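Local coordinates for oxidoreductase (Bordetella pertussis, PDB 3Q2K), which probably oxidises a UDP-linked N-acetylglucosamine uronic acid with NAD as cofactor, as a dehydrogenase required for the biosynthesis of 2,3-diacetamido-2,3-dideoxy-D-mannuronic acid, at residues T177-T183 / Q266-I272; F170-V176 / I272-K278; F147-Q151 / G320-Y324. One frame throughout, in Å; residues are numbered along the deposited sequence.

Contact 1 (T177-T183 / Q266-I272); sequences TVNVFWT and QNLEGSI. With HP7 ((2S,3S,4R,5R,6R)-5-acetamido-6-[[[(2R,3S,4R,5R)-5-(2,4-dioxopyrimidin-1-yl)-3,4-dihydroxy-oxolan-2-yl]methoxy-hydroxy-phosphoryl]oxy-hydroxy-phosphoryl]oxy-3,4-dihydroxy-oxane-2-carboxylic acid), chain V.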
# COMPACT_ATOMS: atom_id res chain seq x y z
N THR C 177 -29.29 -3.20 -2.61
CA THR C 177 -29.04 -3.39 -1.19
C THR C 177 -29.76 -4.61 -0.64
O THR C 177 -30.91 -4.90 -1.00
CB THR C 177 -29.54 -2.20 -0.35
OG1 THR C 177 -29.34 -1.01 -1.12
CG2 THR C 177 -28.72 -2.12 0.93
N VAL C 178 -29.03 -5.30 0.22
CA VAL C 178 -29.46 -6.52 0.88
C VAL C 178 -29.27 -6.41 2.39
O VAL C 178 -28.19 -6.05 2.86
CB VAL C 178 -28.64 -7.73 0.39
CG1 VAL C 178 -29.02 -8.95 1.19
CG2 VAL C 178 -28.88 -8.00 -1.10
N ASN C 179 -30.32 -6.73 3.15
CA ASN C 179 -30.29 -6.61 4.61
C ASN C 179 -30.58 -7.96 5.24
O ASN C 179 -31.59 -8.58 4.92
CB ASN C 179 -31.43 -5.66 5.03
CG ASN C 179 -31.07 -4.19 4.83
OD1 ASN C 179 -29.90 -3.85 4.63
ND2 ASN C 179 -32.06 -3.31 4.85
N VAL C 180 -29.72 -8.43 6.14
CA VAL C 180 -30.06 -9.58 6.95
C VAL C 180 -29.97 -9.22 8.43
O VAL C 180 -28.90 -9.29 9.04
CB VAL C 180 -29.21 -10.82 6.65
CG1 VAL C 180 -29.77 -11.98 7.45
CG2 VAL C 180 -29.27 -11.17 5.16
N PHE C 181 -31.13 -8.86 8.98
CA PHE C 181 -31.19 -8.35 10.34
C PHE C 181 -31.87 -9.42 11.17
O PHE C 181 -33.09 -9.39 11.33
CB PHE C 181 -32.01 -7.06 10.37
CG PHE C 181 -31.38 -5.93 9.60
CD1 PHE C 181 -30.02 -5.92 9.36
CD2 PHE C 181 -32.13 -4.85 9.14
CE1 PHE C 181 -29.41 -4.88 8.68
CE2 PHE C 181 -31.54 -3.82 8.43
CZ PHE C 181 -30.18 -3.83 8.20
N TRP C 182 -31.09 -10.35 11.71
CA TRP C 182 -31.70 -11.54 12.28
C TRP C 182 -31.27 -11.60 13.74
O TRP C 182 -30.60 -10.68 14.19
CB TRP C 182 -31.26 -12.78 11.48
CG TRP C 182 -32.04 -13.04 10.22
CD1 TRP C 182 -33.00 -12.24 9.66
CD2 TRP C 182 -31.90 -14.16 9.33
NE1 TRP C 182 -33.50 -12.81 8.50
CE2 TRP C 182 -32.82 -13.98 8.28
CE3 TRP C 182 -31.09 -15.30 9.34
CZ2 TRP C 182 -32.95 -14.90 7.25
CZ3 TRP C 182 -31.25 -16.24 8.32
CH2 TRP C 182 -32.15 -16.02 7.28
N THR C 183 -31.70 -12.65 14.44
CA THR C 183 -31.47 -12.84 15.88
C THR C 183 -30.87 -14.19 16.28
O THR C 183 -31.41 -15.27 16.04
CB THR C 183 -32.73 -12.58 16.71
OG1 THR C 183 -33.32 -11.35 16.29
CG2 THR C 183 -32.41 -12.54 18.21
N GLN C 266 -36.00 -10.10 17.95
CA GLN C 266 -36.06 -11.29 17.09
C GLN C 266 -35.92 -10.90 15.61
O GLN C 266 -35.96 -9.72 15.27
CB GLN C 266 -37.44 -11.93 17.27
CG GLN C 266 -38.43 -11.02 16.58
CD GLN C 266 -39.87 -11.29 16.96
OE1 GLN C 266 -40.78 -11.03 16.17
NE2 GLN C 266 -40.10 -11.81 18.16
N ASN C 267 -35.82 -11.84 14.68
CA ASN C 267 -35.63 -11.49 13.28
C ASN C 267 -36.47 -10.30 12.80
O ASN C 267 -37.67 -10.28 13.03
CB ASN C 267 -35.89 -12.70 12.39
CG ASN C 267 -34.81 -13.75 12.56
OD1 ASN C 267 -33.93 -13.60 13.41
ND2 ASN C 267 -34.89 -14.81 11.76
N LEU C 268 -35.84 -9.29 12.19
CA LEU C 268 -36.56 -8.13 11.69
C LEU C 268 -36.60 -8.15 10.16
O LEU C 268 -37.65 -7.85 9.61
CB LEU C 268 -35.91 -6.80 12.08
CG LEU C 268 -36.51 -5.59 11.35
CD1 LEU C 268 -38.00 -5.37 11.62
CD2 LEU C 268 -35.69 -4.34 11.68
N GLU C 269 -35.52 -8.45 9.45
CA GLU C 269 -35.62 -8.26 8.00
C GLU C 269 -34.70 -9.14 7.17
O GLU C 269 -33.54 -9.31 7.54
CB GLU C 269 -35.36 -6.79 7.66
CG GLU C 269 -35.48 -6.46 6.18
CD GLU C 269 -35.20 -4.99 5.94
OE1 GLU C 269 -35.29 -4.50 4.79
OE2 GLU C 269 -34.93 -4.29 6.93
N GLY C 270 -35.17 -9.66 6.04
CA GLY C 270 -34.32 -10.45 5.15
C GLY C 270 -34.67 -9.93 3.77
O GLY C 270 -35.67 -10.38 3.21
N SER C 271 -33.92 -8.98 3.23
CA SER C 271 -34.47 -8.29 2.06
C SER C 271 -33.42 -7.98 1.01
O SER C 271 -32.23 -8.01 1.30
CB SER C 271 -35.10 -6.97 2.47
OG SER C 271 -34.04 -6.14 2.92
N ILE C 272 -33.92 -7.71 -0.20
CA ILE C 272 -33.17 -7.25 -1.37
C ILE C 272 -33.93 -6.18 -2.14
O ILE C 272 -35.14 -6.26 -2.36
CB ILE C 272 -32.69 -8.37 -2.31
CG1 ILE C 272 -31.87 -7.74 -3.44
CG2 ILE C 272 -33.84 -9.18 -2.89
CD1 ILE C 272 -30.78 -8.69 -3.93
N1 HP7 V . -33.75 -17.59 16.25
C2 HP7 V . -33.96 -16.71 17.24
O2 HP7 V . -33.42 -16.73 18.36
N3 HP7 V . -34.81 -15.68 17.04
C4 HP7 V . -35.44 -15.56 15.86
O4 HP7 V . -36.17 -14.55 15.75
C5 HP7 V . -35.24 -16.46 14.82
C6 HP7 V . -34.36 -17.52 15.05
PA HP7 V . -34.43 -20.91 12.36
PB HP7 V . -33.61 -22.13 9.91
O'P HP7 V . -29.10 -20.25 12.23
O'Q HP7 V . -28.29 -22.20 12.02
C1' HP7 V . -31.62 -20.68 8.99
O1A HP7 V . -35.37 -19.85 11.84
O1B HP7 V . -34.70 -21.53 9.06
C1C HP7 V . -32.82 -18.68 16.51
C2' HP7 V . -30.84 -20.63 7.68
N2' HP7 V . -31.57 -21.06 6.50
O2A HP7 V . -34.92 -22.17 13.05
O2B HP7 V . -33.62 -23.56 10.39
C2C HP7 V . -33.57 -19.90 17.02
O2C HP7 V . -32.72 -20.54 17.96
C3' HP7 V . -29.66 -21.59 7.78
O3' HP7 V . -28.83 -21.66 6.61
O3A HP7 V . -33.35 -21.21 11.21
O3B HP7 V . -32.24 -21.97 9.07
C3C HP7 V . -33.47 -20.81 15.81
O3C HP7 V . -33.56 -22.15 16.29
C4' HP7 V . -28.91 -21.24 9.07
O4' HP7 V . -27.81 -22.16 9.14
C4C HP7 V . -32.10 -20.50 15.23
O4C HP7 V . -32.15 -19.08 15.31
C5' HP7 V . -29.79 -21.48 10.29
O5' HP7 V . -30.85 -20.52 10.19
C5C HP7 V . -32.17 -20.83 13.75
O5C HP7 V . -33.38 -20.19 13.34
C6' HP7 V . -29.02 -21.30 11.57
C7' HP7 V . -32.35 -20.23 5.81
O7' HP7 V . -32.35 -19.05 6.15
C8' HP7 V . -33.20 -20.72 4.67
O HOH W 1 -33.14 -4.50 0.89
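Asn267 and Trp182 meet where an antiparallel strand pair of the C-terminal alpha/beta domain, 177-181 with 269-272, runs out into the UDP-sugar pocket. The short strand axes lie 4.7 Å apart at 169°, and a classic beta bulge ends the ladder: Phe181 O accepts from both Leu268 N and Glu269 N, at 2.9 Å from the former. Asn267 can be followed outward. Its CB sits near Trp182 CD1; its CG, placed beside the backbone N by chi1 of -69°, lies between the indole and the uracil of the bound sugar nucleotide. At the tip, Asn267 OD1 accepts a short, bent hydrogen bond from Thr183 N at 2.6 Å, whereas ND2 rests over one face of the indole, the amide and ring planes only 11° apart. Val180 CG1 stands over the centre of the opposite face, so the indole is held between amide and methyl, and Trp182 NE1 is hydrogen-bonded to Val286 O. On the sheet face carrying Asn179 and Phe181, Glu269 reaches out fully extended. Glu269 OE1 accepts a hydrogen bond from Ser271 OG at 2.8 Å, met from above the carboxylate plane, a weak one from Asn179 ND2, and forms a salt bridge with Arg282; Asn179 OD1 turns to Asn258 instead. These donors would probably favour the ionised carboxylate. Two ligand contacts lie at the pocket end: Trp182 CH2 approaches the nucleotide's acetamido O7' at 3.2 Å, and Asn267 N donates to its uracil O4 at 2.9 Å.

Contact 2 (F170-V176 / I272-K278); sequences FGRIYMV and ITILGEK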
# COMPACT_ATOMS: atom_id res chain seq x y z
N PHE C 170 -35.14 -4.38 -16.17
CA PHE C 170 -34.62 -3.32 -15.32
C PHE C 170 -33.82 -2.28 -16.08
O PHE C 170 -33.56 -1.21 -15.54
CB PHE C 170 -33.66 -3.86 -14.26
CG PHE C 170 -34.37 -4.44 -13.08
CD1 PHE C 170 -34.72 -3.63 -12.02
CD2 PHE C 170 -34.67 -5.79 -13.04
CE1 PHE C 170 -35.33 -4.18 -10.92
CE2 PHE C 170 -35.31 -6.35 -11.95
CZ PHE C 170 -35.65 -5.53 -10.89
N GLY C 171 -33.49 -2.60 -17.33
CA GLY C 171 -32.44 -1.83 -18.00
C GLY C 171 -31.15 -1.95 -17.22
O GLY C 171 -30.92 -2.89 -16.44
N ARG C 172 -30.29 -0.95 -17.39
CA ARG C 172 -29.02 -0.84 -16.68
C ARG C 172 -29.33 -0.89 -15.19
O ARG C 172 -30.09 -0.04 -14.72
CB ARG C 172 -28.43 0.52 -17.03
CG ARG C 172 -27.03 0.81 -16.53
CD ARG C 172 -26.13 -0.29 -17.04
NE ARG C 172 -24.81 -0.15 -16.44
CZ ARG C 172 -23.99 0.85 -16.74
NH1 ARG C 172 -22.78 0.90 -16.19
NH2 ARG C 172 -24.40 1.79 -17.57
N ILE C 173 -28.82 -1.87 -14.45
CA ILE C 173 -28.94 -1.97 -13.00
C ILE C 173 -28.01 -1.01 -12.26
O ILE C 173 -26.81 -0.95 -12.52
CB ILE C 173 -28.67 -3.41 -12.57
CG1 ILE C 173 -29.67 -4.29 -13.31
CG2 ILE C 173 -28.81 -3.59 -11.06
CD1 ILE C 173 -30.58 -4.96 -12.35
N TYR C 174 -28.53 -0.24 -11.32
CA TYR C 174 -27.66 0.74 -10.69
C TYR C 174 -27.31 0.47 -9.24
O TYR C 174 -26.19 0.74 -8.82
CB TYR C 174 -28.34 2.11 -10.65
CG TYR C 174 -28.74 2.63 -12.01
CD1 TYR C 174 -27.84 2.64 -13.05
CD2 TYR C 174 -30.02 3.14 -12.21
CE1 TYR C 174 -28.21 3.14 -14.29
CE2 TYR C 174 -30.40 3.65 -13.43
CZ TYR C 174 -29.48 3.66 -14.47
OH TYR C 174 -29.85 4.13 -15.71
N MET C 175 -28.29 0.06 -8.44
CA MET C 175 -28.07 0.08 -7.00
C MET C 175 -28.73 -1.15 -6.39
O MET C 175 -29.83 -1.54 -6.78
CB MET C 175 -28.58 1.40 -6.40
CG MET C 175 -28.94 1.37 -4.91
SD MET C 175 -27.42 1.28 -3.92
CE MET C 175 -26.46 2.64 -4.59
N VAL C 176 -28.00 -1.82 -5.51
CA VAL C 176 -28.53 -3.05 -4.91
C VAL C 176 -28.25 -3.04 -3.42
O VAL C 176 -27.10 -2.85 -3.03
CB VAL C 176 -27.89 -4.33 -5.48
CG1 VAL C 176 -28.50 -5.53 -4.78
CG2 VAL C 176 -28.16 -4.45 -6.96
N ILE C 272 -33.92 -7.71 -0.20
CA ILE C 272 -33.17 -7.25 -1.37
C ILE C 272 -33.93 -6.18 -2.14
O ILE C 272 -35.14 -6.26 -2.36
CB ILE C 272 -32.69 -8.37 -2.31
CG1 ILE C 272 -31.87 -7.74 -3.44
CG2 ILE C 272 -33.84 -9.18 -2.89
CD1 ILE C 272 -30.78 -8.69 -3.93
N THR C 273 -33.23 -5.11 -2.48
CA THR C 273 -33.82 -4.03 -3.25
C THR C 273 -32.92 -3.87 -4.47
O THR C 273 -31.71 -3.74 -4.29
CB THR C 273 -33.62 -2.72 -2.49
OG1 THR C 273 -34.51 -2.71 -1.37
CG2 THR C 273 -34.00 -1.55 -3.37
N ILE C 274 -33.50 -3.92 -5.66
CA ILE C 274 -32.74 -3.68 -6.87
C ILE C 274 -33.28 -2.46 -7.60
O ILE C 274 -34.47 -2.42 -7.90
CB ILE C 274 -32.77 -4.92 -7.78
CG1 ILE C 274 -32.10 -6.08 -7.05
CG2 ILE C 274 -31.98 -4.71 -9.08
CD1 ILE C 274 -32.49 -7.41 -7.67
N LEU C 275 -32.42 -1.49 -7.88
CA LEU C 275 -32.87 -0.27 -8.55
C LEU C 275 -32.23 -0.16 -9.93
O LEU C 275 -31.01 -0.25 -10.00
CB LEU C 275 -32.43 0.96 -7.76
CG LEU C 275 -33.04 0.95 -6.35
CD1 LEU C 275 -32.73 2.22 -5.57
CD2 LEU C 275 -34.55 0.85 -6.55
N GLY C 276 -33.02 0.01 -10.99
CA GLY C 276 -32.51 0.26 -12.33
C GLY C 276 -33.15 1.38 -13.14
O GLY C 276 -33.98 2.15 -12.67
N GLU C 277 -32.70 1.51 -14.39
CA GLU C 277 -33.16 2.59 -15.25
C GLU C 277 -34.67 2.56 -15.47
O GLU C 277 -35.30 3.61 -15.47
CB GLU C 277 -32.47 2.42 -16.60
CG GLU C 277 -32.61 3.58 -17.56
CD GLU C 277 -32.23 3.10 -18.95
OE1 GLU C 277 -31.47 2.11 -19.05
OE2 GLU C 277 -32.72 3.70 -19.93
N LYS C 278 -35.23 1.36 -15.57
CA LYS C 278 -36.65 1.24 -15.85
C LYS C 278 -37.34 0.23 -14.95
O LYS C 278 -38.40 -0.26 -15.35
CB LYS C 278 -36.90 0.72 -17.27
CG LYS C 278 -35.82 0.96 -18.31
CD LYS C 278 -35.87 -0.16 -19.34
CE LYS C 278 -36.37 0.33 -20.69
NZ LYS C 278 -36.21 -0.76 -21.69
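A classic beta bulge sets Tyr174 and Met175 together opposite Leu275 near the start of strand 173-181, within the large mixed sheet of the C-terminal domain. The hydrogen bonds give the evidence. Leu275 O accepts from Tyr174 N at 2.8 Å and from Met175 N at 3.2 Å, both in the carbonyl plane, and Leu275 N returns a bond to Met175 O. Beyond the bulge, Glu277 N donates to Arg172 O and Lys278 N to Phe170 O, which carries the pairing past the strand ends.

Apolar packing divides between the two sheet faces. On one, the CG2 methyl of Ile274 stands over the Phe170 ring, 4.2 Å from its centroid and 24° off the normal, a CH-pi contact, while Ile173 CD1 touches Ile274 CG2 at 3.6 Å. Helix 156-166 lies against this face through Ile165 and Val161. On the other, Met175 and Leu275 run side by side, and Leu275 also packs on Phe181 of the second subunit.

Tyr174 makes the remaining contacts. With chi1 at -58° its ring swings back over its own chain, Arg172 O standing 3.6 Å above the centre of the Tyr174 ring plane, and Tyr174 OH comes to 3.3 Å from Glu277 CB, alongside its methylene chain.

Contact 3 (F147-Q151 / G320-Y324); sequences FVVKQ and GHPLY. With NAI (1,4-dihydronicotinamide adenine dinucleotide), chain U.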
# COMPACT_ATOMS: atom_id res chain seq x y z
N PHE C 147 -23.99 -31.25 -5.70
CA PHE C 147 -25.02 -30.21 -5.62
C PHE C 147 -24.78 -29.42 -4.33
O PHE C 147 -24.28 -29.96 -3.35
CB PHE C 147 -26.44 -30.76 -5.51
CG PHE C 147 -26.80 -31.75 -6.58
CD1 PHE C 147 -27.59 -31.37 -7.65
CD2 PHE C 147 -26.39 -33.07 -6.49
CE1 PHE C 147 -27.93 -32.27 -8.64
CE2 PHE C 147 -26.75 -33.98 -7.46
CZ PHE C 147 -27.50 -33.58 -8.55
N VAL C 148 -25.12 -28.13 -4.29
CA VAL C 148 -25.03 -27.36 -3.06
C VAL C 148 -26.43 -26.82 -2.72
O VAL C 148 -27.13 -26.25 -3.55
CB VAL C 148 -24.02 -26.21 -3.20
CG1 VAL C 148 -24.02 -25.35 -1.94
CG2 VAL C 148 -22.65 -26.80 -3.57
N VAL C 149 -26.87 -27.00 -1.48
CA VAL C 149 -28.26 -26.66 -1.18
C VAL C 149 -28.41 -25.15 -1.17
O VAL C 149 -27.76 -24.49 -0.38
CB VAL C 149 -28.69 -27.22 0.18
CG1 VAL C 149 -30.04 -26.67 0.59
CG2 VAL C 149 -28.74 -28.74 0.09
N LYS C 150 -29.23 -24.59 -2.05
CA LYS C 150 -29.47 -23.16 -1.94
C LYS C 150 -30.97 -22.99 -2.14
O LYS C 150 -31.39 -22.54 -3.20
CB LYS C 150 -28.69 -22.39 -3.01
CG LYS C 150 -27.86 -21.26 -2.44
CD LYS C 150 -26.56 -21.86 -1.95
CE LYS C 150 -25.62 -20.74 -1.51
NZ LYS C 150 -25.29 -20.67 -0.06
N GLN C 151 -31.75 -23.29 -1.11
CA GLN C 151 -33.18 -23.44 -1.36
C GLN C 151 -33.86 -22.15 -1.74
O GLN C 151 -34.86 -22.20 -2.47
CB GLN C 151 -33.94 -24.23 -0.28
CG GLN C 151 -34.14 -23.51 1.05
CD GLN C 151 -32.97 -23.73 1.98
OE1 GLN C 151 -31.84 -23.93 1.53
NE2 GLN C 151 -33.25 -23.77 3.28
N GLY C 320 -38.01 -25.16 3.08
CA GLY C 320 -37.69 -24.94 1.68
C GLY C 320 -37.11 -26.13 0.95
O GLY C 320 -37.10 -26.21 -0.29
N HIS C 321 -36.60 -27.08 1.72
CA HIS C 321 -35.91 -28.17 1.05
C HIS C 321 -36.76 -28.99 0.08
O HIS C 321 -36.21 -29.46 -0.92
CB HIS C 321 -35.19 -29.07 2.06
CG HIS C 321 -34.14 -28.38 2.87
ND1 HIS C 321 -34.45 -27.54 3.92
CD2 HIS C 321 -32.79 -28.45 2.82
CE1 HIS C 321 -33.33 -27.12 4.48
NE2 HIS C 321 -32.31 -27.62 3.81
N PRO C 322 -38.06 -29.16 0.33
CA PRO C 322 -38.85 -30.04 -0.53
C PRO C 322 -38.70 -29.63 -1.99
O PRO C 322 -38.53 -30.46 -2.89
CB PRO C 322 -40.30 -29.88 -0.04
CG PRO C 322 -40.25 -28.81 1.01
CD PRO C 322 -38.84 -28.78 1.53
N LEU C 323 -38.77 -28.32 -2.22
CA LEU C 323 -38.57 -27.76 -3.55
C LEU C 323 -37.18 -27.95 -4.14
O LEU C 323 -37.02 -28.21 -5.33
CB LEU C 323 -38.85 -26.26 -3.47
CG LEU C 323 -40.36 -26.03 -3.55
CD1 LEU C 323 -40.70 -24.68 -2.94
CD2 LEU C 323 -40.71 -26.17 -5.02
N TYR C 324 -36.14 -27.78 -3.31
CA TYR C 324 -34.79 -28.00 -3.82
C TYR C 324 -34.63 -29.43 -4.31
O TYR C 324 -33.91 -29.70 -5.27
CB TYR C 324 -33.74 -27.71 -2.75
CG TYR C 324 -32.31 -27.90 -3.20
CD1 TYR C 324 -31.67 -29.12 -3.05
CD2 TYR C 324 -31.59 -26.87 -3.80
CE1 TYR C 324 -30.35 -29.30 -3.45
CE2 TYR C 324 -30.28 -27.05 -4.22
CZ TYR C 324 -29.68 -28.27 -4.06
OH TYR C 324 -28.37 -28.48 -4.44
PA NAI U . -26.00 -29.60 13.99
O1A NAI U . -25.09 -29.52 15.15
O2A NAI U . -27.51 -29.58 14.56
O5B NAI U . -26.11 -31.04 13.28
C5B NAI U . -24.84 -31.68 13.43
C4B NAI U . -24.84 -33.19 13.24
O4B NAI U . -23.66 -33.59 12.54
C3B NAI U . -24.76 -33.62 14.72
O3B NAI U . -25.76 -34.62 14.93
C2B NAI U . -23.27 -34.05 14.79
O2B NAI U . -23.05 -35.12 15.71
C1B NAI U . -23.14 -34.64 13.37
N9A NAI U . -21.72 -34.84 13.10
C8A NAI U . -20.66 -34.15 13.60
N7A NAI U . -19.58 -34.65 13.08
C5A NAI U . -19.85 -35.68 12.24
C6A NAI U . -19.11 -36.56 11.43
N6A NAI U . -17.73 -36.49 11.33
N1A NAI U . -19.80 -37.45 10.72
C2A NAI U . -21.12 -37.52 10.75
N3A NAI U . -21.84 -36.72 11.49
C4A NAI U . -21.25 -35.79 12.23
O3 NAI U . -26.02 -28.22 13.16
PN NAI U . -26.95 -28.18 11.85
O1N NAI U . -27.78 -26.91 12.12
O2N NAI U . -27.99 -29.28 11.54
O5D NAI U . -25.94 -27.81 10.64
C5D NAI U . -26.53 -28.29 9.44
C4D NAI U . -25.57 -28.10 8.26
O4D NAI U . -26.54 -27.65 7.29
C3D NAI U . -24.59 -26.92 8.45
O3D NAI U . -23.76 -26.69 7.31
C2D NAI U . -25.59 -25.75 8.46
O2D NAI U . -24.91 -24.62 7.93
C1D NAI U . -26.52 -26.21 7.31
N1N NAI U . -27.90 -25.76 7.46
C2N NAI U . -28.52 -25.35 6.37
C3N NAI U . -29.83 -24.92 6.49
C7N NAI U . -30.54 -24.43 5.29
O7N NAI U . -31.49 -23.69 5.42
N7N NAI U . -30.07 -24.81 4.08
C4N NAI U . -30.45 -24.91 7.74
C5N NAI U . -29.72 -25.34 8.83
C6N NAI U . -28.43 -25.79 8.66
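With chi1 at -179°, Tyr324 CG lies opposite the backbone N, which sends the ring from helix 321-333 across segment 147-151, while chi1 of 72° and a bend at chi2 of -87° fold Gln151 toward the nicotinamide. The contact joins the last strand of the NAD-binding Rossmann fold, and the chain leaving it, to a helix of the C-terminal part of the protein. Tyr324 lies with one ring face against the backbone: Val149 CA stands over it, 3.9 Å from the centroid, as a CH-pi contact, and Val149 CG2 touches CE1. Phe147 CB comes to the edge of the ring, near its plane. Tyr324 OH reaches Val148 O at 2.7 Å, although the geometry makes this a weak hydrogen bond.

Nearer the cofactor, Gln151 CB and CG pack against Gly320, and the amide CD of Gln151 lies over one face of the His321 imidazole, 4.2 Å above its plane. His321 NE2 is hydrogen-bonded to Glu122, a partner that helps to fix the ring's rotation; Val149 CG1 lies 4.0 Å from His321 CD2. Gln151 is a cofactor-binding residue whose amide pairs with the carboxamide of NADH through two bonds, so that donor meets acceptor at each end and the carboxamide's orientation is defined. Gln151 NE2 donates to the cofactor's O7N at 2.8 Å, and the cofactor's N7N donates to Gln151 OE1 at 3.2 Å.

From the N terminus, the chain builds the parallel Rossmann sheet and leaves its edge strand through 147-151, the first half of contact 3. Next come segment 170-176 of contact 2, which leads into strand 173-181, and 177-183 of contact 1, which runs out of it. Strand 269-276, with its flanking residues, returns antiparallel, closing contact 1 first and contact 2 second. Contact 1 thus lies within the loop of contact 2, and both lie within that of contact 3, closed last by 320-324. Contacts 1 and 2 share Ile272 and are one continuous strand pairing, joined by a probable hydrogen bond from Thr273 N to Thr177 O. Contact 3 touches neither, its nearest atoms about 9 Å from contact 1 and about 13 Å from contact 2, and ties the nucleotide-binding sheet to helix 321-333.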